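Local structure of transcriptional regulator, TetR family (Thermus thermophilus, 3VPR) at residues T3-I8 / Y41-S46; A12-T17 / N93-V98; A78-M83 / V173-H178; N125-L130 / A147-L152. The protein acts as a transcriptional repressor that probably binds regulatory DNA as a dimer, through helix-turn-helix domains carried on all-helical cores. One frame throughout, in Å; residues are numbered along the deposited sequence.

Contact 1 of 4, residues T3-I8 / Y41-S46; sequences TTRDRI and YHHFGS
The guanidinium of Arg5 lies on one face of the Phe44 ring in an offset cation-pi stack, the two centres 4.1 Å apart and the planes tilted by only 24°. NH2 comes down at the rim, 3.4 Å from Phe44 CE1. At the guanidinium edge, close to its plane, sits the carbonyl oxygen of His43: NH1 donates to His43 O at 2.5 Å, a length shorter than usual and so less sure, and NH2 adds a weak bond to the same oxygen besides a long, weak ion pair with Glu53. The edge of the Phe44 ring is met by Arg5 O, while Ile8 brings CG2 obliquely to within 3.5 Å of Phe44 CE2. Over one face of the His43 imidazole stands Ile8 CD1, off-centre and 4.3 Å from His43 CG; ND1 of that imidazole is hydrogen-bonded to Ala39 O. Arg5 holds CG anti to the backbone N (chi1 -168°) and runs extended to NE, which carries its planar end across to the last turn of helix 37-44. The helix that sends it out begins with a capping box, Thr3 N donating to Asp6 OD2 at 3.0 Å. Helix 37-44 belongs to the predicted helix-turn-helix, where by analogy with other TetR proteins it would be the recognition helix, and this contact ties its C-terminal end to the first helix. Two donors share one carbonyl near a helix C-terminus, whose dipole would probably strengthen their hold; with the aromatic face beneath, the guanidinium is probably held in position and tilt.

Contact 2 of 4, residues A12-T17 / N93-V98; sequences AAKLFT and NYPFFV
Ala13 and Thr17 of helix 4-19 pack on Pro95, Phe96 and Val98 at the start of helix 94-103, part of the joint between the DNA-binding and C-terminal domains of the TetR fold. The short helical segments approach to 8.1 Å between axes and cross at 58°. Thr17 places OG1 beside its backbone N and anti to the carbonyl carbon (chi1 -67°), which turns the hydroxyl back to donate to Ala13 O at 2.9 Å. Thr17 N reaches the same oxygen from the opposite face of its carbonyl plane. With OG1 committed in this way, its 3.1 Å approach to Pro95 O is too poorly angled for a bond, and Pro95 O is instead hydrogen-bonded to Thr99 OG1. The rotamer also sets CG2 of Thr17 against CG1 of Val98, 3.7 Å away, the two side chains crossing at about a right angle. Val98 holds that CG1 anti to its own backbone N and keeps CG2 over one face of the Tyr94 ring. An alanine in place of Thr17 would probably open a gap beside Val98 and leave Ala13 O with only its backbone donor from that residue. Pro95 lays CB against the helix backbone and side chains, 4.2 Å from Lys14 CG. Phe96 points its CB away from helix 4-19, yet its ring turns one face to it and also touches Ile54 and Leu57 of helix 47-70. Ala13 CB stands over the middle of that face in a CH-pi contact, 4.2 Å from the ring centroid.

Contact 3 of 4, residues A78-M83 / V173-H178; sequences ALRRFM and VARAYH
His178 holds CG anti to its backbone N (chi1 171°), which carries it out toward helix 75-92 and Arg80. The two side chains cross at about a right angle. Arg80 CB comes down over the ring centre, 3.4 Å from the centroid, a close CH-pi contact; with Arg80 CG likewise anti to its backbone N, the stem runs on beside the ring, CD 3.7 Å from His178 ND1. At the rim, Leu79 CG lies in the ring plane, 3.9 Å from His178 CD2. Met83, built as selenomethionine, brings SE to the edge as well, near its CD2-CG side, 5.1 Å from the centroid. Its bend at chi3 (72°) swings CE to 3.7 Å from Tyr177 CB. Helices 75-92 and 170-183 run roughly antiparallel here, at 149° between their segments, within the C-terminal domain near the second subunit, whose Leu185 and Arg149 pack on Leu79 and Tyr177. NE2 of His178 is hydrogen-bonded to Lys76 O, which together with the methylene against its face fixes the rotation of the ring. An alanine in place of His178 would probably leave Lys76 O without this partner and open a gap beneath the Arg80 stem. Farther out, Arg80 NH1 sits over one face of the Arg175 guanidinium, 3.4 Å from its NH1. Like charges so close would repel each other, but both arginines form salt bridges to Glu84, and Arg80 has a second one to Glu77; the carboxylates probably pay for the pairing.

Contact 4 of 4, residues N125-L130 / A147-L152; sequences NLRAIL and AGRAVL
Arg127 and Arg149 bring their NH2 atoms to 3.9 Å from each other around one carboxylate oxygen, OE2 of Glu123: Arg149 grips it in a salt bridge, Arg127 through a long, weak ion pair. The guanidinium planes stand 75° apart, with Arg149 NH2 near the plane of the Arg127 group, at its edge. The shared anion would probably offset the repulsion between the two cations. Beneath them, Leu126 and Leu130 send one methyl each toward Gly148. Leu126, its CG anti to the backbone N (chi1 177°), heads for helix 144-161 and sets CD2 3.4 Å from Gly148 O; the same methyl reaches Val151 CB and Leu152 CG, each at 3.8 Å. Leu130 CD1 stops 3.5 Å from Gly148 N and packs on Ala147 CB. Within the C-terminal domain this joins helix 109-135 to helix 144-161, one of the two that in TetR proteins commonly build the four-helix dimer interface; in keeping with that, Arg149 makes a cation-pi contact with Trp161 of the second subunit, and Ala147 touches its Leu180. Gly148 lets the backbones come close, its CA 5.7 Å from Arg127 CA. The segment axes come to 9.4 Å and cross at 122°.

How the contacts relate
From the N terminus, helix 4-19 serves two contacts in turn. Contact 1 closes a loop back from helix 37-44 and so ties up the DNA-binding domain; contact 2, its centre 16 Å farther on, reaches helix 94-103 in the C-terminal domain. Their segments alternate along the chain, so these two loops cross. Contact 3 opens at helix 75-92, before contact 2 has closed, and crosses it as well, ending at helix 170-183. Within its span falls the short loop of contact 4, between helices 109-135 and 144-161. Contacts 3 and 4 pack directly on each other, Leu79 on Leu126 and Met83 on Val151, and both border the second subunit; their centres lie about 35 Å from that of contact 1.

Contact 1 of 4, residues T3-I8 / Y41-S46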
# COMPACT_ATOMS: atom_id res chain seq x y z
N THR A 3 23.44 -20.39 8.83
CA THR A 3 24.87 -20.07 8.91
C THR A 3 25.05 -18.59 9.27
O THR A 3 24.07 -17.84 9.38
CB THR A 3 25.57 -20.34 7.57
OG1 THR A 3 25.12 -19.37 6.61
CG2 THR A 3 25.25 -21.74 7.04
N THR A 4 26.30 -18.17 9.45
CA THR A 4 26.62 -16.79 9.77
C THR A 4 26.07 -15.87 8.69
O THR A 4 25.65 -14.74 8.96
CB THR A 4 28.13 -16.56 9.84
OG1 THR A 4 28.72 -17.45 10.79
CG2 THR A 4 28.42 -15.10 10.23
N ARG A 5 26.09 -16.34 7.45
CA ARG A 5 25.59 -15.55 6.34
C ARG A 5 24.09 -15.33 6.49
O ARG A 5 23.62 -14.20 6.34
CB ARG A 5 25.88 -16.22 5.00
CG ARG A 5 25.64 -15.27 3.85
CD ARG A 5 25.69 -15.93 2.48
NE ARG A 5 25.59 -14.91 1.44
CZ ARG A 5 26.51 -13.99 1.23
NH1 ARG A 5 27.59 -13.99 2.00
NH2 ARG A 5 26.36 -13.07 0.27
N ASP A 6 23.34 -16.40 6.79
CA ASP A 6 21.89 -16.31 6.96
C ASP A 6 21.47 -15.46 8.17
O ASP A 6 20.49 -14.72 8.10
CB ASP A 6 21.27 -17.70 7.15
CG ASP A 6 21.57 -18.64 6.02
OD1 ASP A 6 21.38 -18.25 4.85
OD2 ASP A 6 22.00 -19.77 6.31
N ARG A 7 22.19 -15.61 9.28
CA ARG A 7 21.88 -14.87 10.50
C ARG A 7 22.06 -13.38 10.24
O ARG A 7 21.30 -12.55 10.73
CB ARG A 7 22.81 -15.31 11.65
N ILE A 8 23.07 -13.04 9.46
CA ILE A 8 23.29 -11.65 9.14
C ILE A 8 22.09 -11.09 8.39
O ILE A 8 21.64 -9.98 8.68
CB ILE A 8 24.57 -11.47 8.28
CG1 ILE A 8 25.79 -11.92 9.09
CG2 ILE A 8 24.70 -10.02 7.83
CD1 ILE A 8 27.13 -11.83 8.33
N TYR A 41 31.42 -6.82 5.38
CA TYR A 41 31.82 -6.51 4.02
C TYR A 41 32.29 -7.75 3.27
O TYR A 41 32.03 -7.89 2.07
CB TYR A 41 32.91 -5.44 4.03
CG TYR A 41 32.40 -4.05 4.36
CD1 TYR A 41 31.33 -3.49 3.66
CD2 TYR A 41 32.99 -3.28 5.36
CE1 TYR A 41 30.87 -2.21 3.94
CE2 TYR A 41 32.54 -2.00 5.64
CZ TYR A 41 31.49 -1.47 4.94
OH TYR A 41 31.03 -0.20 5.24
N HIS A 42 32.96 -8.66 3.98
CA HIS A 42 33.47 -9.89 3.37
C HIS A 42 32.35 -10.77 2.84
O HIS A 42 32.51 -11.41 1.79
CB HIS A 42 34.29 -10.69 4.38
CG HIS A 42 35.62 -10.09 4.72
ND1 HIS A 42 36.42 -10.60 5.72
CD2 HIS A 42 36.28 -9.02 4.22
CE1 HIS A 42 37.51 -9.86 5.83
NE2 HIS A 42 37.45 -8.90 4.92
N HIS A 43 31.23 -10.81 3.56
CA HIS A 43 30.10 -11.65 3.18
C HIS A 43 29.15 -11.01 2.18
O HIS A 43 28.49 -11.71 1.44
CB HIS A 43 29.27 -12.04 4.41
CG HIS A 43 29.95 -13.03 5.30
ND1 HIS A 43 30.84 -12.66 6.28
CD2 HIS A 43 29.86 -14.38 5.36
CE1 HIS A 43 31.28 -13.74 6.91
NE2 HIS A 43 30.69 -14.80 6.37
N PHE A 44 29.11 -9.68 2.17
CA PHE A 44 28.18 -8.96 1.30
C PHE A 44 28.75 -7.83 0.44
O PHE A 44 28.09 -7.37 -0.47
CB PHE A 44 27.04 -8.43 2.16
CG PHE A 44 26.19 -9.51 2.75
CD1 PHE A 44 25.24 -10.17 1.98
CD2 PHE A 44 26.39 -9.92 4.07
CE1 PHE A 44 24.50 -11.22 2.51
CE2 PHE A 44 25.65 -10.97 4.61
CZ PHE A 44 24.71 -11.62 3.83
N GLY A 45 29.95 -7.36 0.76
CA GLY A 45 30.55 -6.30 -0.03
C GLY A 45 30.01 -4.91 0.25
O GLY A 45 30.75 -3.94 0.18
N SER A 46 28.72 -4.79 0.55
CA SER A 46 28.13 -3.49 0.83
C SER A 46 26.81 -3.63 1.55
O SER A 46 26.20 -4.71 1.57
CB SER A 46 27.89 -2.71 -0.47
OG SER A 46 26.93 -3.39 -1.27

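Contact 2 of 4, residues A12-T17 / N93-V98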
# COMPACT_ATOMS: atom_id res chain seq x y z
N ALA A 12 19.63 -8.44 10.09
CA ALA A 12 19.66 -7.14 9.44
C ALA A 12 18.22 -6.76 9.11
O ALA A 12 17.78 -5.65 9.38
CB ALA A 12 20.48 -7.21 8.15
N ALA A 13 17.48 -7.71 8.54
CA ALA A 13 16.09 -7.45 8.20
C ALA A 13 15.31 -6.96 9.43
O ALA A 13 14.52 -6.02 9.33
CB ALA A 13 15.44 -8.71 7.63
N LYS A 14 15.52 -7.59 10.59
CA LYS A 14 14.81 -7.16 11.79
C LYS A 14 15.27 -5.77 12.23
O LYS A 14 14.45 -4.93 12.60
CB LYS A 14 15.05 -8.13 12.95
CG LYS A 14 14.43 -9.49 12.77
CD LYS A 14 14.72 -10.36 13.98
CE LYS A 14 14.24 -11.78 13.78
NZ LYS A 14 14.53 -12.63 14.97
N LEU A 15 16.57 -5.52 12.17
CA LEU A 15 17.09 -4.23 12.59
C LEU A 15 16.57 -3.12 11.68
O LEU A 15 16.21 -2.05 12.16
CB LEU A 15 18.62 -4.25 12.61
CG LEU A 15 19.25 -2.93 13.04
CD1 LEU A 15 18.74 -2.55 14.43
CD2 LEU A 15 20.76 -3.05 13.03
N PHE A 16 16.53 -3.37 10.38
CA PHE A 16 16.03 -2.38 9.44
C PHE A 16 14.56 -2.11 9.71
O PHE A 16 14.09 -0.99 9.56
CB PHE A 16 16.19 -2.85 7.99
CG PHE A 16 17.62 -2.94 7.53
CD1 PHE A 16 18.59 -2.09 8.03
CD2 PHE A 16 17.98 -3.87 6.55
CE1 PHE A 16 19.91 -2.15 7.56
CE2 PHE A 16 19.29 -3.95 6.07
CZ PHE A 16 20.26 -3.08 6.58
N THR A 17 13.82 -3.15 10.09
CA THR A 17 12.41 -3.01 10.40
C THR A 17 12.22 -2.16 11.67
O THR A 17 11.28 -1.38 11.77
CB THR A 17 11.74 -4.39 10.60
OG1 THR A 17 11.73 -5.10 9.36
CG2 THR A 17 10.30 -4.24 11.12
N ASN A 93 7.60 -14.19 7.04
CA ASN A 93 8.82 -13.46 6.73
C ASN A 93 8.57 -11.95 6.81
O ASN A 93 9.12 -11.17 6.03
CB ASN A 93 9.28 -13.86 5.32
CG ASN A 93 9.48 -15.36 5.19
OD1 ASN A 93 10.49 -15.89 5.65
ND2 ASN A 93 8.52 -16.05 4.59
N TYR A 94 7.73 -11.56 7.76
CA TYR A 94 7.35 -10.17 7.96
C TYR A 94 8.48 -9.15 7.88
O TYR A 94 8.42 -8.20 7.10
CB TYR A 94 6.62 -10.03 9.30
CG TYR A 94 6.11 -8.64 9.58
CD1 TYR A 94 4.96 -8.17 8.97
CD2 TYR A 94 6.79 -7.80 10.46
CE1 TYR A 94 4.49 -6.89 9.23
CE2 TYR A 94 6.33 -6.51 10.72
CZ TYR A 94 5.18 -6.07 10.10
OH TYR A 94 4.71 -4.80 10.35
N PRO A 95 9.54 -9.32 8.70
CA PRO A 95 10.64 -8.34 8.64
C PRO A 95 11.30 -8.15 7.27
O PRO A 95 11.75 -7.05 6.95
CB PRO A 95 11.61 -8.84 9.72
CG PRO A 95 11.24 -10.29 9.92
CD PRO A 95 9.76 -10.32 9.75
N PHE A 96 11.35 -9.21 6.46
CA PHE A 96 11.94 -9.09 5.13
C PHE A 96 11.09 -8.20 4.22
O PHE A 96 11.61 -7.48 3.37
CB PHE A 96 12.08 -10.46 4.47
CG PHE A 96 13.15 -11.32 5.06
CD1 PHE A 96 12.91 -12.07 6.20
CD2 PHE A 96 14.41 -11.38 4.47
CE1 PHE A 96 13.91 -12.86 6.76
CE2 PHE A 96 15.43 -12.18 5.02
CZ PHE A 96 15.18 -12.92 6.16
N PHE A 97 9.78 -8.27 4.40
CA PHE A 97 8.85 -7.48 3.61
C PHE A 97 8.88 -6.02 4.01
O PHE A 97 8.84 -5.14 3.15
CB PHE A 97 7.44 -8.05 3.73
CG PHE A 97 7.22 -9.24 2.84
CD1 PHE A 97 6.76 -9.07 1.54
CD2 PHE A 97 7.54 -10.51 3.28
CE1 PHE A 97 6.63 -10.17 0.68
CE2 PHE A 97 7.41 -11.61 2.43
CZ PHE A 97 6.96 -11.43 1.13
N VAL A 98 8.97 -5.76 5.31
CA VAL A 98 9.03 -4.39 5.79
C VAL A 98 10.32 -3.77 5.26
O VAL A 98 10.37 -2.59 4.91
CB VAL A 98 9.01 -4.33 7.33
CG1 VAL A 98 9.25 -2.89 7.81
CG2 VAL A 98 7.67 -4.85 7.84

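Contact 3 of 4, residues A78-M83 / V173-H178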
# COMPACT_ATOMS: atom_id res chain seq x y z
N ALA A 78 -7.43 -21.94 -7.61
CA ALA A 78 -6.08 -21.49 -7.91
C ALA A 78 -5.89 -20.06 -7.39
O ALA A 78 -4.82 -19.70 -6.89
CB ALA A 78 -5.84 -21.53 -9.41
N LEU A 79 -6.94 -19.25 -7.50
CA LEU A 79 -6.85 -17.88 -7.04
C LEU A 79 -6.77 -17.86 -5.52
O LEU A 79 -5.99 -17.10 -4.95
CB LEU A 79 -8.07 -17.08 -7.50
CG LEU A 79 -8.13 -15.63 -7.00
CD1 LEU A 79 -6.96 -14.84 -7.55
CD2 LEU A 79 -9.46 -14.99 -7.41
N ARG A 80 -7.55 -18.72 -4.86
CA ARG A 80 -7.54 -18.75 -3.40
C ARG A 80 -6.20 -19.19 -2.83
O ARG A 80 -5.70 -18.61 -1.86
CB ARG A 80 -8.65 -19.68 -2.88
CG ARG A 80 -8.77 -19.69 -1.34
CD ARG A 80 -10.02 -20.44 -0.85
NE ARG A 80 -9.90 -21.90 -0.94
CZ ARG A 80 -9.15 -22.66 -0.15
NH1 ARG A 80 -8.43 -22.12 0.83
NH2 ARG A 80 -9.12 -23.98 -0.32
N ARG A 81 -5.61 -20.21 -3.44
CA ARG A 81 -4.32 -20.69 -2.99
C ARG A 81 -3.27 -19.62 -3.21
O ARG A 81 -2.43 -19.39 -2.36
CB ARG A 81 -3.94 -21.97 -3.73
CG ARG A 81 -5.01 -23.05 -3.62
CD ARG A 81 -4.41 -24.43 -3.61
NE ARG A 81 -3.72 -24.68 -2.35
CZ ARG A 81 -2.68 -25.50 -2.21
NH1 ARG A 81 -2.19 -26.14 -3.27
NH2 ARG A 81 -2.12 -25.66 -1.02
N PHE A 82 -3.32 -18.95 -4.35
CA PHE A 82 -2.36 -17.89 -4.59
C PHE A 82 -2.44 -16.84 -3.47
O PHE A 82 -1.43 -16.49 -2.86
CB PHE A 82 -2.63 -17.24 -5.94
CG PHE A 82 -1.67 -16.13 -6.28
CD1 PHE A 82 -1.83 -14.86 -5.74
CD2 PHE A 82 -0.63 -16.36 -7.18
CE1 PHE A 82 -0.96 -13.82 -6.10
CE2 PHE A 82 0.23 -15.33 -7.54
CZ PHE A 82 0.08 -14.06 -7.00
N MSE A 83 -3.65 -16.36 -3.19
CA MSE A 83 -3.83 -15.33 -2.18
C MSE A 83 -3.40 -15.77 -0.78
O MSE A 83 -2.75 -15.01 -0.06
CB MSE A 83 -5.29 -14.86 -2.18
CG MSE A 83 -5.70 -14.19 -3.48
SE MSE A 83 -7.59 -13.73 -3.59
CE MSE A 83 -7.59 -12.22 -2.33
N VAL A 173 -7.46 -13.88 6.78
CA VAL A 173 -7.85 -12.59 6.23
C VAL A 173 -7.87 -12.75 4.70
O VAL A 173 -8.79 -12.31 4.01
CB VAL A 173 -6.81 -11.50 6.57
CG1 VAL A 173 -7.13 -10.22 5.82
CG2 VAL A 173 -6.78 -11.27 8.07
N ALA A 174 -6.83 -13.40 4.18
CA ALA A 174 -6.72 -13.61 2.74
C ALA A 174 -7.87 -14.46 2.23
O ALA A 174 -8.33 -14.28 1.10
CB ALA A 174 -5.40 -14.29 2.43
N ARG A 175 -8.36 -15.37 3.07
CA ARG A 175 -9.46 -16.24 2.67
C ARG A 175 -10.76 -15.44 2.58
O ARG A 175 -11.58 -15.66 1.68
CB ARG A 175 -9.62 -17.41 3.64
CG ARG A 175 -10.68 -18.40 3.20
CD ARG A 175 -10.55 -19.70 3.97
NE ARG A 175 -9.23 -20.30 3.81
CZ ARG A 175 -8.87 -21.48 4.31
NH1 ARG A 175 -7.64 -21.94 4.12
NH2 ARG A 175 -9.74 -22.20 5.00
N ALA A 176 -10.94 -14.52 3.52
CA ALA A 176 -12.14 -13.67 3.52
C ALA A 176 -12.08 -12.74 2.31
O ALA A 176 -13.10 -12.45 1.70
CB ALA A 176 -12.22 -12.87 4.81
N TYR A 177 -10.87 -12.29 1.95
CA TYR A 177 -10.71 -11.42 0.78
C TYR A 177 -11.04 -12.20 -0.49
O TYR A 177 -11.64 -11.66 -1.43
CB TYR A 177 -9.27 -10.89 0.67
CG TYR A 177 -8.92 -9.74 1.59
CD1 TYR A 177 -9.90 -8.87 2.05
CD2 TYR A 177 -7.60 -9.49 1.93
CE1 TYR A 177 -9.56 -7.76 2.83
CE2 TYR A 177 -7.25 -8.40 2.71
CZ TYR A 177 -8.23 -7.53 3.15
OH TYR A 177 -7.87 -6.42 3.87
N HIS A 178 -10.67 -13.48 -0.51
CA HIS A 178 -10.94 -14.31 -1.68
C HIS A 178 -12.43 -14.48 -1.89
O HIS A 178 -12.93 -14.38 -3.02
CB HIS A 178 -10.27 -15.68 -1.55
CG HIS A 178 -10.67 -16.64 -2.62
ND1 HIS A 178 -11.71 -17.53 -2.46
CD2 HIS A 178 -10.23 -16.79 -3.89
CE1 HIS A 178 -11.88 -18.20 -3.59
NE2 HIS A 178 -11.00 -17.77 -4.47

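Contact 4 of 4, residues N125-L130 / A147-L152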
# COMPACT_ATOMS: atom_id res chain seq x y z
N ASN A 125 1.86 -13.98 -12.92
CA ASN A 125 1.32 -15.31 -12.61
C ASN A 125 -0.13 -15.18 -12.14
O ASN A 125 -0.97 -16.05 -12.41
CB ASN A 125 2.15 -16.01 -11.52
CG ASN A 125 3.50 -16.49 -12.02
OD1 ASN A 125 3.62 -16.91 -13.17
ND2 ASN A 125 4.51 -16.45 -11.15
N LEU A 126 -0.42 -14.09 -11.43
CA LEU A 126 -1.78 -13.88 -10.95
C LEU A 126 -2.68 -13.62 -12.15
O LEU A 126 -3.78 -14.16 -12.25
CB LEU A 126 -1.84 -12.69 -9.98
CG LEU A 126 -3.23 -12.31 -9.44
CD1 LEU A 126 -3.88 -13.52 -8.80
CD2 LEU A 126 -3.10 -11.16 -8.41
N ARG A 127 -2.19 -12.79 -13.07
CA ARG A 127 -2.94 -12.47 -14.27
C ARG A 127 -3.24 -13.72 -15.07
O ARG A 127 -4.34 -13.87 -15.61
CB ARG A 127 -2.15 -11.48 -15.13
CG ARG A 127 -1.97 -10.11 -14.48
CD ARG A 127 -1.43 -9.09 -15.47
NE ARG A 127 -1.19 -7.80 -14.82
CZ ARG A 127 -0.67 -6.74 -15.43
NH1 ARG A 127 -0.34 -6.80 -16.71
NH2 ARG A 127 -0.48 -5.61 -14.76
N ALA A 128 -2.27 -14.63 -15.14
CA ALA A 128 -2.46 -15.88 -15.88
C ALA A 128 -3.60 -16.68 -15.26
O ALA A 128 -4.39 -17.28 -15.98
CB ALA A 128 -1.17 -16.72 -15.88
N ILE A 129 -3.69 -16.70 -13.93
CA ILE A 129 -4.77 -17.43 -13.26
C ILE A 129 -6.12 -16.77 -13.58
O ILE A 129 -7.09 -17.45 -13.89
CB ILE A 129 -4.59 -17.45 -11.73
CG1 ILE A 129 -3.35 -18.26 -11.36
CG2 ILE A 129 -5.82 -18.02 -11.06
CD1 ILE A 129 -3.07 -18.28 -9.86
N LEU A 130 -6.17 -15.45 -13.50
CA LEU A 130 -7.41 -14.73 -13.78
C LEU A 130 -7.80 -14.87 -15.24
O LEU A 130 -8.96 -15.13 -15.56
CB LEU A 130 -7.24 -13.24 -13.44
CG LEU A 130 -6.95 -12.96 -11.96
CD1 LEU A 130 -6.58 -11.48 -11.77
CD2 LEU A 130 -8.17 -13.34 -11.14
N ALA A 147 -8.02 -6.44 -12.27
CA ALA A 147 -8.42 -7.43 -11.27
C ALA A 147 -7.18 -7.91 -10.52
O ALA A 147 -7.22 -8.10 -9.29
CB ALA A 147 -9.13 -8.61 -11.94
N GLY A 148 -6.09 -8.10 -11.26
CA GLY A 148 -4.86 -8.54 -10.63
C GLY A 148 -4.32 -7.49 -9.68
O GLY A 148 -3.79 -7.79 -8.61
N ARG A 149 -4.48 -6.23 -10.07
CA ARG A 149 -4.00 -5.13 -9.25
C ARG A 149 -4.88 -5.01 -8.00
O ARG A 149 -4.41 -4.68 -6.91
CB ARG A 149 -4.02 -3.83 -10.07
CG ARG A 149 -3.42 -2.63 -9.36
CD ARG A 149 -1.92 -2.77 -9.22
NE ARG A 149 -1.28 -2.89 -10.53
CZ ARG A 149 0.04 -2.99 -10.71
NH1 ARG A 149 0.85 -2.99 -9.66
NH2 ARG A 149 0.54 -3.10 -11.93
N ALA A 150 -6.16 -5.30 -8.16
CA ALA A 150 -7.09 -5.22 -7.03
C ALA A 150 -6.67 -6.23 -5.96
O ALA A 150 -6.57 -5.91 -4.78
CB ALA A 150 -8.50 -5.50 -7.49
N VAL A 151 -6.42 -7.46 -6.39
CA VAL A 151 -6.01 -8.52 -5.48
C VAL A 151 -4.66 -8.22 -4.79
O VAL A 151 -4.54 -8.33 -3.57
CB VAL A 151 -5.91 -9.88 -6.22
CG1 VAL A 151 -5.45 -10.96 -5.26
CG2 VAL A 151 -7.25 -10.23 -6.82
N LEU A 152 -3.65 -7.85 -5.58
CA LEU A 152 -2.34 -7.56 -5.02
C LEU A 152 -2.46 -6.40 -4.03
O LEU A 152 -1.79 -6.39 -2.99
CB LEU A 152 -1.34 -7.24 -6.14
CG LEU A 152 -0.83 -8.45 -6.96
CD1 LEU A 152 -0.03 -7.98 -8.17
CD2 LEU A 152 0.04 -9.35 -6.08